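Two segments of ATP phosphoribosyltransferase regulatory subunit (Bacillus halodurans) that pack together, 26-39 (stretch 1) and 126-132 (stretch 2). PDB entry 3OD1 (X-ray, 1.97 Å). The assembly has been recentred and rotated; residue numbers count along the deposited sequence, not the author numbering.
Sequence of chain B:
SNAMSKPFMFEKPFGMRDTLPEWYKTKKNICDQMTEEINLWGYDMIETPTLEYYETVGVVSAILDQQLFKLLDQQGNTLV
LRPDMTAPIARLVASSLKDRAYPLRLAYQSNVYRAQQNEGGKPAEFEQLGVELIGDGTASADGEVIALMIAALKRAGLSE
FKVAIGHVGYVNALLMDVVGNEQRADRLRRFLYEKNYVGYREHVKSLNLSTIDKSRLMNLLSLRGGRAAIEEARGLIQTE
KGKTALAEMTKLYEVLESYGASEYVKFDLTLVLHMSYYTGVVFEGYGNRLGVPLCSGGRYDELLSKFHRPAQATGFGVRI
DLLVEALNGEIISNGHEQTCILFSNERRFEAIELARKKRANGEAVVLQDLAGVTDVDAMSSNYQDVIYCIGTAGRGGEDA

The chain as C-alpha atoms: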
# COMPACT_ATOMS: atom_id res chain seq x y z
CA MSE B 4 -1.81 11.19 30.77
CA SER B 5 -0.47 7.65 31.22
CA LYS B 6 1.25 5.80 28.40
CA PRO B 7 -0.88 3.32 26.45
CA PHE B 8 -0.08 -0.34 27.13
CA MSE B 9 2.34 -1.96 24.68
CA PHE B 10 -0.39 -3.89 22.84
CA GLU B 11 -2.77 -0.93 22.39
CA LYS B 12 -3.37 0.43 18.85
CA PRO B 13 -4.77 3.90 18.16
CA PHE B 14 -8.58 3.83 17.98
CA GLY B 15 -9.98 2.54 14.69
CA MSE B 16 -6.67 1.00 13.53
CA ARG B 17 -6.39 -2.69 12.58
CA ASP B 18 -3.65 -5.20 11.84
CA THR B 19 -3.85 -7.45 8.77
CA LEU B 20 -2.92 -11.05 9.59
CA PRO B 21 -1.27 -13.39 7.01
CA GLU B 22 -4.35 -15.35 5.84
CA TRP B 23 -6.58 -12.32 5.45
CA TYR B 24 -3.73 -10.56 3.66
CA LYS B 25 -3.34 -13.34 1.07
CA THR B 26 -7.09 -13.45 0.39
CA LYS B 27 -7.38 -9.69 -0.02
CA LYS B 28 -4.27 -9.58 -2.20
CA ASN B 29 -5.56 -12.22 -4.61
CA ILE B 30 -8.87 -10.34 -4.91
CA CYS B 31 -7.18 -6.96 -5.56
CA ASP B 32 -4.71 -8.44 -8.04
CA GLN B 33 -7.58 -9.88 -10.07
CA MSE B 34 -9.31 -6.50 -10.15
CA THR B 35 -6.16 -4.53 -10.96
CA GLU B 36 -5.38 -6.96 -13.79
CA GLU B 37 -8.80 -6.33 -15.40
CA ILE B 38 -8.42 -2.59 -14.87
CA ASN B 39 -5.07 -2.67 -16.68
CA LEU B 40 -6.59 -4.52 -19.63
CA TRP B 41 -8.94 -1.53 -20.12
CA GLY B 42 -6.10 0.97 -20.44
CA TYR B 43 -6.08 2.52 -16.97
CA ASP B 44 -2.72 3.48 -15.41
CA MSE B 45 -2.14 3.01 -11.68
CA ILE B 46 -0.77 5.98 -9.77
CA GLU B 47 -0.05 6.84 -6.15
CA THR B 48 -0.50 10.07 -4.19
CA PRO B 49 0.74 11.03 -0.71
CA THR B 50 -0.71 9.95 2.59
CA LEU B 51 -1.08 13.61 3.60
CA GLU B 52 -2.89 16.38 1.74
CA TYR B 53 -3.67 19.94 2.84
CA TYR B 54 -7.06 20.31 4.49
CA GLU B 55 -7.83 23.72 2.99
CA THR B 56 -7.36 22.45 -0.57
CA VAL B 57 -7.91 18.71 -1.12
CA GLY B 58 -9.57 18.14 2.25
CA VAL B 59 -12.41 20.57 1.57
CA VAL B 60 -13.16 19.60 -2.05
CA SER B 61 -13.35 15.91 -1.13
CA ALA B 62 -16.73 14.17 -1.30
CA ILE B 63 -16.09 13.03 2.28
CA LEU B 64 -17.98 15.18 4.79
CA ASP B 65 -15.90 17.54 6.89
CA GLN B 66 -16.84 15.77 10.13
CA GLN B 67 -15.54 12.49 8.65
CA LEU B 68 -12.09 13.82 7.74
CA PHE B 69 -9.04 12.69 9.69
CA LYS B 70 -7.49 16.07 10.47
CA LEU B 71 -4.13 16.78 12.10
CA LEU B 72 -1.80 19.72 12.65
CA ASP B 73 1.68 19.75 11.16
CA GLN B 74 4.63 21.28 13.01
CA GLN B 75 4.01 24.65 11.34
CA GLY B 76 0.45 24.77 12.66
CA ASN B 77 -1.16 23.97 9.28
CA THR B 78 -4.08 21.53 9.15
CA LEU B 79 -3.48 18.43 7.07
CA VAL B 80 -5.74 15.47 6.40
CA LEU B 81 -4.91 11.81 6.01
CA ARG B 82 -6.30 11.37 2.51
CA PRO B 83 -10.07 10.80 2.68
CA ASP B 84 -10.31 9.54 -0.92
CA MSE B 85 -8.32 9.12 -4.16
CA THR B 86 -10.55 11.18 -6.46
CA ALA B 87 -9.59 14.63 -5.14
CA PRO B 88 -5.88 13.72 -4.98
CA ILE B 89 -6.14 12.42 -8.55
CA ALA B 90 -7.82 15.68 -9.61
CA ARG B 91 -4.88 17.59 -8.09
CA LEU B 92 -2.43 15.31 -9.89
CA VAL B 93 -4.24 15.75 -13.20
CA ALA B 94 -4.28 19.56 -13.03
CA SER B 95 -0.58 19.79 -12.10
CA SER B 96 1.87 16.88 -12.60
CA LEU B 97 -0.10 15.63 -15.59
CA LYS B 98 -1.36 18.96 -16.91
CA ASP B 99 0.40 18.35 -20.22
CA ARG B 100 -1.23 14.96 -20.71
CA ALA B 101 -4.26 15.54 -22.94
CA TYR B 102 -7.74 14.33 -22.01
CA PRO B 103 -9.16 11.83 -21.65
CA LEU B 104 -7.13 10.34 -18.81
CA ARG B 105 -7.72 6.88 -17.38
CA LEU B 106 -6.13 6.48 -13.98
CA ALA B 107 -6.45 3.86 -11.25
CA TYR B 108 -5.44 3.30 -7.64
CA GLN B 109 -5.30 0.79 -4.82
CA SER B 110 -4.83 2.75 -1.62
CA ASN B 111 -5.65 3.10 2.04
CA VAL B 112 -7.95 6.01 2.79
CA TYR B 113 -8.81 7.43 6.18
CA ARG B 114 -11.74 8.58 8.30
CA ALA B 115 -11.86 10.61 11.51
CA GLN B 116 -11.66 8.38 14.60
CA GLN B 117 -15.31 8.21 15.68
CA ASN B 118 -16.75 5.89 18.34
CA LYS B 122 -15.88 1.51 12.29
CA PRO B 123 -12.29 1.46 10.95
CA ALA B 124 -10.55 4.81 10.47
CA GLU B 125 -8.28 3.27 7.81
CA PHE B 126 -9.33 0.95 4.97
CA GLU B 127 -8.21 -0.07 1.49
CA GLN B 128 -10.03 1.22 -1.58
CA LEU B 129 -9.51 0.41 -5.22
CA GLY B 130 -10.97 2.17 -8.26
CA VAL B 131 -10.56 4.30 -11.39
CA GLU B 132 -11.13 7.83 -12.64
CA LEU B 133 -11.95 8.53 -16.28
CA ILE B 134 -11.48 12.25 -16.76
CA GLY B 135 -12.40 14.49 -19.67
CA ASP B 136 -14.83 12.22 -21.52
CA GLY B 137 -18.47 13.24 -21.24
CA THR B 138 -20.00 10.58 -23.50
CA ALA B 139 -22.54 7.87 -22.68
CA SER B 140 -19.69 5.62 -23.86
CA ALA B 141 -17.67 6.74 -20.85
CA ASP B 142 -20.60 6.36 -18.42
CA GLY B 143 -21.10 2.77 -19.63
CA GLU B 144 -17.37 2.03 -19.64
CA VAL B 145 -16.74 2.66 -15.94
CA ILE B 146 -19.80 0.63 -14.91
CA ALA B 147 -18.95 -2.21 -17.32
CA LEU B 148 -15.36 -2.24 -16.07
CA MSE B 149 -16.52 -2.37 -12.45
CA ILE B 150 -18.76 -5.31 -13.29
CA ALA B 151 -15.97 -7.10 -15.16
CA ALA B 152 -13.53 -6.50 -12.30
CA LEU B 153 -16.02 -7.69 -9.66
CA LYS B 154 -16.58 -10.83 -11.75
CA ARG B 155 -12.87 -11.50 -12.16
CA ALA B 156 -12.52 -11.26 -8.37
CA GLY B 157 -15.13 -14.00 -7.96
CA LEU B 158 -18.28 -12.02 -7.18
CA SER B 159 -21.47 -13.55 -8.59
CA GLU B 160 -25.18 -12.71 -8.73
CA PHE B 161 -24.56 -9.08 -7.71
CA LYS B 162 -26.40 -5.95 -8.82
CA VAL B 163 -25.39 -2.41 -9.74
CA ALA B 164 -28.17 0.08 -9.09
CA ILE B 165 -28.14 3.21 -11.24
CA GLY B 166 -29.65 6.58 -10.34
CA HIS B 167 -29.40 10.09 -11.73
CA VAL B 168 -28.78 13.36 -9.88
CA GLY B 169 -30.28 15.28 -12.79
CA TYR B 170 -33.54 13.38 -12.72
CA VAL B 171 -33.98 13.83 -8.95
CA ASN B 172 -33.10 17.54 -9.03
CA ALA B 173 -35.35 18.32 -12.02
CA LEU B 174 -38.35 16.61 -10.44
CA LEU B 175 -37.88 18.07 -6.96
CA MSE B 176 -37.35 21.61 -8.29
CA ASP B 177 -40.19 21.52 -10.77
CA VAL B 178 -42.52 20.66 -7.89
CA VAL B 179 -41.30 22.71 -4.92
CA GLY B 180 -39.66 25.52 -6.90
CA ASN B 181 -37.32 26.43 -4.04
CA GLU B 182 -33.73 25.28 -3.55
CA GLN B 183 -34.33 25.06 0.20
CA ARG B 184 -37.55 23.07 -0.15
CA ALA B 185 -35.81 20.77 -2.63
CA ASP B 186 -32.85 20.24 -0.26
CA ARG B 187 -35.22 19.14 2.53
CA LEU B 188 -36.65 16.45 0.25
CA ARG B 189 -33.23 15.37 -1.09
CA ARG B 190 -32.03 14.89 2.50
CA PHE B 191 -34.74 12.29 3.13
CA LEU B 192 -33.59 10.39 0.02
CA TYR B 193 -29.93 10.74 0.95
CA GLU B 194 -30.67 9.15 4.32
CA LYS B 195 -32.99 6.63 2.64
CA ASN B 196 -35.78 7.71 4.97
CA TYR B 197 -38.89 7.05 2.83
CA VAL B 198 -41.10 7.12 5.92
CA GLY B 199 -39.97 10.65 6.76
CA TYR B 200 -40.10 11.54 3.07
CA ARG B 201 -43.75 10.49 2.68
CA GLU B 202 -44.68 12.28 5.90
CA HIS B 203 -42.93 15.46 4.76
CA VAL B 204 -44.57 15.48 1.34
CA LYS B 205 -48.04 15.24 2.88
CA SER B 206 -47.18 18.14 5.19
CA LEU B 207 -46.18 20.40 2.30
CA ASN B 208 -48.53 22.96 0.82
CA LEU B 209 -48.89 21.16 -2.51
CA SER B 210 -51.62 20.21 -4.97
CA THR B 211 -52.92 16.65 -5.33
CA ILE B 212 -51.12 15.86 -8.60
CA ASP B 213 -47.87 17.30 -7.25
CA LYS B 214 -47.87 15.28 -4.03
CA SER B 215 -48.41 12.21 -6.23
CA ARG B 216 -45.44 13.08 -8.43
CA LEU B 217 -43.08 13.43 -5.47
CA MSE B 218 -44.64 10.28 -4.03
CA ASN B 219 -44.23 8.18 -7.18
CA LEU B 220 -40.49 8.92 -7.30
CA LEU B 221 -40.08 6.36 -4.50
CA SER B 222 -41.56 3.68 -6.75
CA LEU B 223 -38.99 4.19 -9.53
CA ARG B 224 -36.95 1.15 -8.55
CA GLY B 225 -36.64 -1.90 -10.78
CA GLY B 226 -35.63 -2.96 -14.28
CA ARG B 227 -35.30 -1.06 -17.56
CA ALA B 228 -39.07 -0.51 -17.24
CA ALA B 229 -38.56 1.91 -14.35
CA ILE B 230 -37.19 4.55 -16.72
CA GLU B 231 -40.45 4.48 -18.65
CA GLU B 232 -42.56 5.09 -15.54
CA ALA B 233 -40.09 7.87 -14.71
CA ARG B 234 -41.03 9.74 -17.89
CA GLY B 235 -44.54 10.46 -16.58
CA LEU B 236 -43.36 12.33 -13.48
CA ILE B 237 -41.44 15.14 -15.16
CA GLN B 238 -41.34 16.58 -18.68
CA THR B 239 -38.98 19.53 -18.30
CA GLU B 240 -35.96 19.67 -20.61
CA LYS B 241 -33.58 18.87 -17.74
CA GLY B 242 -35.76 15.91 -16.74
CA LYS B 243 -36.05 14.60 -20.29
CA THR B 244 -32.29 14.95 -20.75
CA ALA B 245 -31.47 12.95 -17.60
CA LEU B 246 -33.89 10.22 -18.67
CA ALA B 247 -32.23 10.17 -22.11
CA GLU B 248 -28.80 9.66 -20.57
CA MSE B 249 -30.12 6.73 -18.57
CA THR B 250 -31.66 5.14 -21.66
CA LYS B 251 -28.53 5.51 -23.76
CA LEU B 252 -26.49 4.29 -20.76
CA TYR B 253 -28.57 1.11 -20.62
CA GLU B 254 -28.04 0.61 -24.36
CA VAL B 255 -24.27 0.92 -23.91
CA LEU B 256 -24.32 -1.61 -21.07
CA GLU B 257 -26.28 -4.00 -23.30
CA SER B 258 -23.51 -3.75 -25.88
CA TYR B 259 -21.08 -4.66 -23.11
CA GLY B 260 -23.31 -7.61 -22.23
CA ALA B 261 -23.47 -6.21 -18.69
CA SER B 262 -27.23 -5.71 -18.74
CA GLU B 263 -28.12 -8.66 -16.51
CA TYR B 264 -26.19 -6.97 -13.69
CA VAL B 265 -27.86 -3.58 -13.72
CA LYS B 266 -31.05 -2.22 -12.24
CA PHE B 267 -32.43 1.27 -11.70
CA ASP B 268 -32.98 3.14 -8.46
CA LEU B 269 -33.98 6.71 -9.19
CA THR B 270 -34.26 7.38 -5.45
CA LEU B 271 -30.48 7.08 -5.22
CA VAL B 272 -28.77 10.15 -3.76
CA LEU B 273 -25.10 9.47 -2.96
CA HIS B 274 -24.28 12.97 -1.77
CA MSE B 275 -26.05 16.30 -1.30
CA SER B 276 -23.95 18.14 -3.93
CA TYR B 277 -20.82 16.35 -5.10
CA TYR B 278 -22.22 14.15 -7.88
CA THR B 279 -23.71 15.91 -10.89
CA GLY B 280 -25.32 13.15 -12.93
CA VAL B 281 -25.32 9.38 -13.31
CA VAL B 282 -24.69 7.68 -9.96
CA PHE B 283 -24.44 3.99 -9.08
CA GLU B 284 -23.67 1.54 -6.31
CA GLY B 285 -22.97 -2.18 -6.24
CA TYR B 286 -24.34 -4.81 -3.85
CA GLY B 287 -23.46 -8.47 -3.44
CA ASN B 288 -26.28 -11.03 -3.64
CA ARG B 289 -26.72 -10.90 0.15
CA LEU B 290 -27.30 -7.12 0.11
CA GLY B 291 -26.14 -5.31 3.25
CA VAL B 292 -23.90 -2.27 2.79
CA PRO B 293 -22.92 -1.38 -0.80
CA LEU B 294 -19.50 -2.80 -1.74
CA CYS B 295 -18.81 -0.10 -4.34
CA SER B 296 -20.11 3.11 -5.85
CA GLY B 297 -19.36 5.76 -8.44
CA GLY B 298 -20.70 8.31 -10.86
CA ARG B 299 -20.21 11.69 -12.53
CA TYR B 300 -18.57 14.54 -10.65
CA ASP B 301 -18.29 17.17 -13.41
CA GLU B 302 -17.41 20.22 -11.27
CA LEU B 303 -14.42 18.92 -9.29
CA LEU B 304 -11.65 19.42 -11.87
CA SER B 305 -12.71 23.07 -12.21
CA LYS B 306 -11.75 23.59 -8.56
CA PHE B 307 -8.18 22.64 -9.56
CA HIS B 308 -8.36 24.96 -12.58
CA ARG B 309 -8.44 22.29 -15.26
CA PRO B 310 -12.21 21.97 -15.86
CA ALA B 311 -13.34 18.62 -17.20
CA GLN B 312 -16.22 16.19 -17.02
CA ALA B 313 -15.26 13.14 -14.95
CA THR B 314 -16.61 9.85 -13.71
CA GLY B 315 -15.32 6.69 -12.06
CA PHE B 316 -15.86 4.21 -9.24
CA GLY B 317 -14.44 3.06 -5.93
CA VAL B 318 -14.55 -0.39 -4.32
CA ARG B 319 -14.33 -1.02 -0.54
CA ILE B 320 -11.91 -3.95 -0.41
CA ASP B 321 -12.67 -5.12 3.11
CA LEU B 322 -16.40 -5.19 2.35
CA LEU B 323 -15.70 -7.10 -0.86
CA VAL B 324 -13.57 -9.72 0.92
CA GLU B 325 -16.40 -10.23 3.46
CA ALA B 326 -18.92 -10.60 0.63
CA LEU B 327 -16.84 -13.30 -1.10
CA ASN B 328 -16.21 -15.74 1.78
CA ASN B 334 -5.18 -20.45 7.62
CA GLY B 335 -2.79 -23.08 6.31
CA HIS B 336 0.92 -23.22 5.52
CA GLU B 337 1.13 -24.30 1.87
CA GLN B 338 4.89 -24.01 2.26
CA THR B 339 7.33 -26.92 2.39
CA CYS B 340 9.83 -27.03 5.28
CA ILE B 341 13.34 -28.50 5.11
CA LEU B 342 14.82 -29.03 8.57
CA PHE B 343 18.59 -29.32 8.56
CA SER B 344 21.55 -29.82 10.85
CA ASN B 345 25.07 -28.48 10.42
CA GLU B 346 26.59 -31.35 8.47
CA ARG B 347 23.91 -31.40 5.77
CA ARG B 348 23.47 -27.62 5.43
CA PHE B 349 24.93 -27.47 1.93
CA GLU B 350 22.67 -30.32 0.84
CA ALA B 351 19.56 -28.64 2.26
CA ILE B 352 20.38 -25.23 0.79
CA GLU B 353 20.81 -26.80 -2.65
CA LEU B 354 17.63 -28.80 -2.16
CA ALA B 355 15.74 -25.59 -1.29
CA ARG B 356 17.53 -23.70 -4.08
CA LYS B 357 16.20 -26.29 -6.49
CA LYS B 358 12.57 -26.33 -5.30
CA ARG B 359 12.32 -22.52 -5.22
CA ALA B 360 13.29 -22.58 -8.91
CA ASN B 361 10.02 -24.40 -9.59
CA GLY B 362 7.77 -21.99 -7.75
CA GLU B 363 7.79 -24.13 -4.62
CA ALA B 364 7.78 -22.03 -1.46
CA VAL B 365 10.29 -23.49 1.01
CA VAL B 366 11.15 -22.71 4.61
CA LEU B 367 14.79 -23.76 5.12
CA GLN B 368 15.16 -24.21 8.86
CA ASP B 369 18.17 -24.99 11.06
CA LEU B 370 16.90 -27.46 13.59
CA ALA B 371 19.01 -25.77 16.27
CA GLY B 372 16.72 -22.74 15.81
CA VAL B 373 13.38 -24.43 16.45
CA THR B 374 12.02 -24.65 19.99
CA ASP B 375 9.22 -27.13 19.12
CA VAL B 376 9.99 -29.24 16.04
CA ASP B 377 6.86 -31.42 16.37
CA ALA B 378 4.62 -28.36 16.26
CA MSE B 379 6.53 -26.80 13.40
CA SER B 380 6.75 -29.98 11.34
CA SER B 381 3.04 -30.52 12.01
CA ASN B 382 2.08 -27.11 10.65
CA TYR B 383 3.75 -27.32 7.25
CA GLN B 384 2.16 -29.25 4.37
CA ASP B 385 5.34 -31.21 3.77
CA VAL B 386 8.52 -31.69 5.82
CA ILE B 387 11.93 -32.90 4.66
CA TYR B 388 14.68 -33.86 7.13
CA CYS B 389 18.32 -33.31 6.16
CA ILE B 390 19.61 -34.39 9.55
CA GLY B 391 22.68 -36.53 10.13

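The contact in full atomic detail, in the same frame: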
# COMPACT_ATOMS: atom_id res chain seq x y z
N THR B 26 -5.76 -13.47 1.01
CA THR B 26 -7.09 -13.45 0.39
C THR B 26 -7.38 -12.11 -0.26
O THR B 26 -7.83 -12.05 -1.40
CB THR B 26 -8.18 -13.75 1.43
OG1 THR B 26 -7.93 -15.03 2.00
CG2 THR B 26 -9.58 -13.76 0.77
N LYS B 27 -7.12 -11.03 0.47
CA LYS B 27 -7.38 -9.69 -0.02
C LYS B 27 -6.47 -9.40 -1.21
O LYS B 27 -6.91 -8.82 -2.21
CB LYS B 27 -7.16 -8.67 1.09
CG LYS B 27 -7.04 -7.25 0.63
CD LYS B 27 -5.79 -6.60 1.22
CE LYS B 27 -4.81 -6.20 0.13
NZ LYS B 27 -3.67 -5.39 0.66
N LYS B 28 -5.21 -9.82 -1.11
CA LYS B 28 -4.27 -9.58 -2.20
C LYS B 28 -4.72 -10.25 -3.49
O LYS B 28 -4.72 -9.61 -4.55
CB LYS B 28 -2.86 -10.03 -1.85
CG LYS B 28 -1.87 -9.82 -2.98
CD LYS B 28 -0.49 -10.33 -2.58
CE LYS B 28 0.32 -10.77 -3.78
NZ LYS B 28 0.50 -9.65 -4.74
N ASN B 29 -5.09 -11.53 -3.41
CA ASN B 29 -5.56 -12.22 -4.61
C ASN B 29 -6.73 -11.48 -5.25
O ASN B 29 -6.76 -11.26 -6.47
CB ASN B 29 -5.99 -13.66 -4.31
CG ASN B 29 -6.69 -14.31 -5.50
OD1 ASN B 29 -6.12 -14.43 -6.59
ND2 ASN B 29 -7.94 -14.72 -5.31
N ILE B 30 -7.71 -11.10 -4.42
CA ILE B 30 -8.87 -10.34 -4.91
C ILE B 30 -8.45 -9.04 -5.62
O ILE B 30 -8.85 -8.80 -6.75
CB ILE B 30 -9.89 -10.08 -3.77
CG1 ILE B 30 -10.57 -11.39 -3.39
CG2 ILE B 30 -10.92 -9.02 -4.17
CD1 ILE B 30 -11.41 -11.32 -2.13
N CYS B 31 -7.61 -8.24 -4.97
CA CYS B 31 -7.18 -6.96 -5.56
C CYS B 31 -6.39 -7.14 -6.84
O CYS B 31 -6.55 -6.38 -7.79
CB CYS B 31 -6.37 -6.15 -4.56
SG CYS B 31 -7.33 -5.65 -3.14
N ASP B 32 -5.51 -8.15 -6.86
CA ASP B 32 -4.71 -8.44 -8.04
C ASP B 32 -5.57 -8.83 -9.24
O ASP B 32 -5.28 -8.44 -10.36
CB ASP B 32 -3.69 -9.54 -7.75
CG ASP B 32 -2.55 -9.07 -6.86
OD1 ASP B 32 -2.50 -7.88 -6.47
OD2 ASP B 32 -1.70 -9.92 -6.55
N GLN B 33 -6.64 -9.57 -9.00
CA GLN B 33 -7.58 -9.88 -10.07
C GLN B 33 -8.25 -8.61 -10.61
O GLN B 33 -8.37 -8.43 -11.83
CB GLN B 33 -8.62 -10.90 -9.60
CG GLN B 33 -8.00 -12.27 -9.32
CD GLN B 33 -7.41 -12.88 -10.58
OE1 GLN B 33 -7.98 -12.77 -11.67
NE2 GLN B 33 -6.26 -13.53 -10.45
N MSE B 34 -8.68 -7.73 -9.71
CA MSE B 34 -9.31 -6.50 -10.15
C MSE B 34 -8.35 -5.57 -10.88
O MSE B 34 -8.71 -4.99 -11.91
CB MSE B 34 -10.00 -5.77 -8.99
CG MSE B 34 -11.12 -6.59 -8.36
SE MSE B 34 -12.17 -5.57 -7.11
CE MSE B 34 -12.96 -4.30 -8.37
N THR B 35 -7.14 -5.43 -10.36
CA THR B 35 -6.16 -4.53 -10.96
C THR B 35 -5.71 -5.05 -12.33
O THR B 35 -5.41 -4.26 -13.23
CB THR B 35 -4.95 -4.29 -10.03
OG1 THR B 35 -4.40 -5.54 -9.61
CG2 THR B 35 -5.37 -3.49 -8.80
N GLU B 36 -5.68 -6.36 -12.49
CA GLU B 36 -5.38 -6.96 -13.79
C GLU B 36 -6.44 -6.61 -14.84
O GLU B 36 -6.10 -6.31 -15.98
CB GLU B 36 -5.26 -8.47 -13.69
CG GLU B 36 -3.85 -8.98 -13.87
CD GLU B 36 -3.71 -10.46 -13.56
OE1 GLU B 36 -4.34 -11.28 -14.27
OE2 GLU B 36 -2.98 -10.80 -12.60
N GLU B 37 -7.71 -6.71 -14.48
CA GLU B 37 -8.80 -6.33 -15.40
C GLU B 37 -8.71 -4.84 -15.73
O GLU B 37 -8.76 -4.44 -16.89
CB GLU B 37 -10.17 -6.63 -14.79
CG GLU B 37 -11.35 -6.39 -15.75
CD GLU B 37 -11.35 -7.38 -16.91
OE1 GLU B 37 -10.71 -8.43 -16.77
OE2 GLU B 37 -12.00 -7.13 -17.95
N ILE B 38 -8.55 -4.03 -14.69
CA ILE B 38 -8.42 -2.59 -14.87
C ILE B 38 -7.30 -2.23 -15.86
O ILE B 38 -7.46 -1.33 -16.70
CB ILE B 38 -8.23 -1.90 -13.51
CG1 ILE B 38 -9.55 -1.98 -12.71
CG2 ILE B 38 -7.75 -0.47 -13.68
CD1 ILE B 38 -9.37 -1.64 -11.23
N ASN B 39 -6.19 -2.96 -15.79
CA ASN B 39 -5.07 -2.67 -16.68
C ASN B 39 -5.35 -3.04 -18.13
O ASN B 39 -4.88 -2.37 -19.06
CB ASN B 39 -3.81 -3.39 -16.20
CG ASN B 39 -2.64 -2.45 -16.06
OD1 ASN B 39 -1.62 -2.62 -16.72
ND2 ASN B 39 -2.80 -1.42 -15.21
N PHE B 126 -8.90 2.12 5.74
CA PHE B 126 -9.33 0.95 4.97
C PHE B 126 -8.91 1.08 3.51
O PHE B 126 -8.74 2.18 3.01
CB PHE B 126 -10.86 0.74 5.08
CG PHE B 126 -11.67 1.90 4.59
CD1 PHE B 126 -11.88 2.08 3.23
CD2 PHE B 126 -12.22 2.80 5.47
CE1 PHE B 126 -12.63 3.16 2.77
CE2 PHE B 126 -12.98 3.87 5.02
CZ PHE B 126 -13.18 4.06 3.67
N GLU B 127 -8.74 -0.05 2.85
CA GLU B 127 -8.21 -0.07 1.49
C GLU B 127 -9.32 0.11 0.45
O GLU B 127 -10.39 -0.49 0.54
CB GLU B 127 -7.44 -1.37 1.24
CG GLU B 127 -6.62 -1.37 -0.03
CD GLU B 127 -5.65 -2.54 -0.11
OE1 GLU B 127 -5.84 -3.54 0.62
OE2 GLU B 127 -4.68 -2.45 -0.91
N GLN B 128 -9.06 0.97 -0.53
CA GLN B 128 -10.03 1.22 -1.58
C GLN B 128 -9.34 1.12 -2.92
O GLN B 128 -8.18 1.53 -3.07
CB GLN B 128 -10.66 2.60 -1.40
CG GLN B 128 -11.78 2.90 -2.36
CD GLN B 128 -12.44 4.22 -2.04
OE1 GLN B 128 -12.95 4.42 -0.93
NE2 GLN B 128 -12.39 5.16 -2.99
N LEU B 129 -10.06 0.58 -3.89
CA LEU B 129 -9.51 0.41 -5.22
C LEU B 129 -10.53 0.95 -6.25
O LEU B 129 -11.74 0.80 -6.07
CB LEU B 129 -9.17 -1.07 -5.42
CG LEU B 129 -8.80 -1.74 -6.74
CD1 LEU B 129 -8.21 -3.12 -6.43
CD2 LEU B 129 -10.04 -1.88 -7.62
N GLY B 130 -10.05 1.60 -7.29
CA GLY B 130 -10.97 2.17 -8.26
C GLY B 130 -10.26 2.87 -9.40
O GLY B 130 -9.04 2.73 -9.56
N VAL B 131 -11.04 3.61 -10.19
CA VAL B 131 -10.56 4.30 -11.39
C VAL B 131 -11.22 5.66 -11.51
O VAL B 131 -12.32 5.88 -10.98
CB VAL B 131 -10.93 3.51 -12.68
CG1 VAL B 131 -10.41 2.08 -12.62
CG2 VAL B 131 -12.45 3.51 -12.91
N GLU B 132 -10.55 6.56 -12.23
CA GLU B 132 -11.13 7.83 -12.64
C GLU B 132 -10.95 7.92 -14.15
O GLU B 132 -9.87 7.63 -14.67
CB GLU B 132 -10.40 9.01 -11.98
CG GLU B 132 -10.20 8.86 -10.48
CD GLU B 132 -11.51 8.84 -9.71
OE1 GLU B 132 -12.56 9.21 -10.28
OE2 GLU B 132 -11.48 8.46 -8.52

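This is a helix packed along a strand, nearly parallel to it, through a small apolar contact centred on Leu129, with one salt bridge near the start of both stretches. The axes come within 9.7 Å and their directions differ by 7°. About 347 Å² of surface is buried between the two, counting both sides.

The strand alternates. Glu127, Leu129 and Val131 point toward the helix, while the side chains of Phe126, Gln128 and Glu132 lie out of its reach. The helix answers with Lys27, Cys31, Met34 and Ile38, spaced by three or four residues so that they fall on one face.

Leu129 gives the largest buried area, and its two methyl groups together meet Cys31, Met34, Thr35 and Ile38. Leu129 CD1 lies 3.7 Å from Thr35 CG2 and 4.0 Å from Cys31 CB. Leu129 CD2 lies 3.9 Å from Met34 CE, a selenomethionine methyl, and 3.7 Å from Ile38 CD1. A branched apolar side chain suits this position, since it reaches four helix residues at once. With chi1 and chi2 both t, Leu129 has both methyls against the helix. Cys31 is small and sits where the backbones are close, its CA 7.7 Å from Leu129 CA.

Ile38 extends the apolar contact. Ile38 CG2 packs 3.8 Å from Val131 CG1, so Ile38 touches both Leu129 and Val131. The CA-to-CB bond of Thr35 points sideways to the strand, and its CG2 methyl still reaches Leu129. Gly130 has no side chain.

At the other end, Lys27 NZ forms a salt bridge with Glu127 OE1 at 2.9 Å. The hydrogen bond within it is weak, and the position of OE1 is less certain because it sits too close to Lys27 CE in the model. The long side chains suit this end, where the CA atoms of Lys27 and Glu127 are 9.8 Å apart.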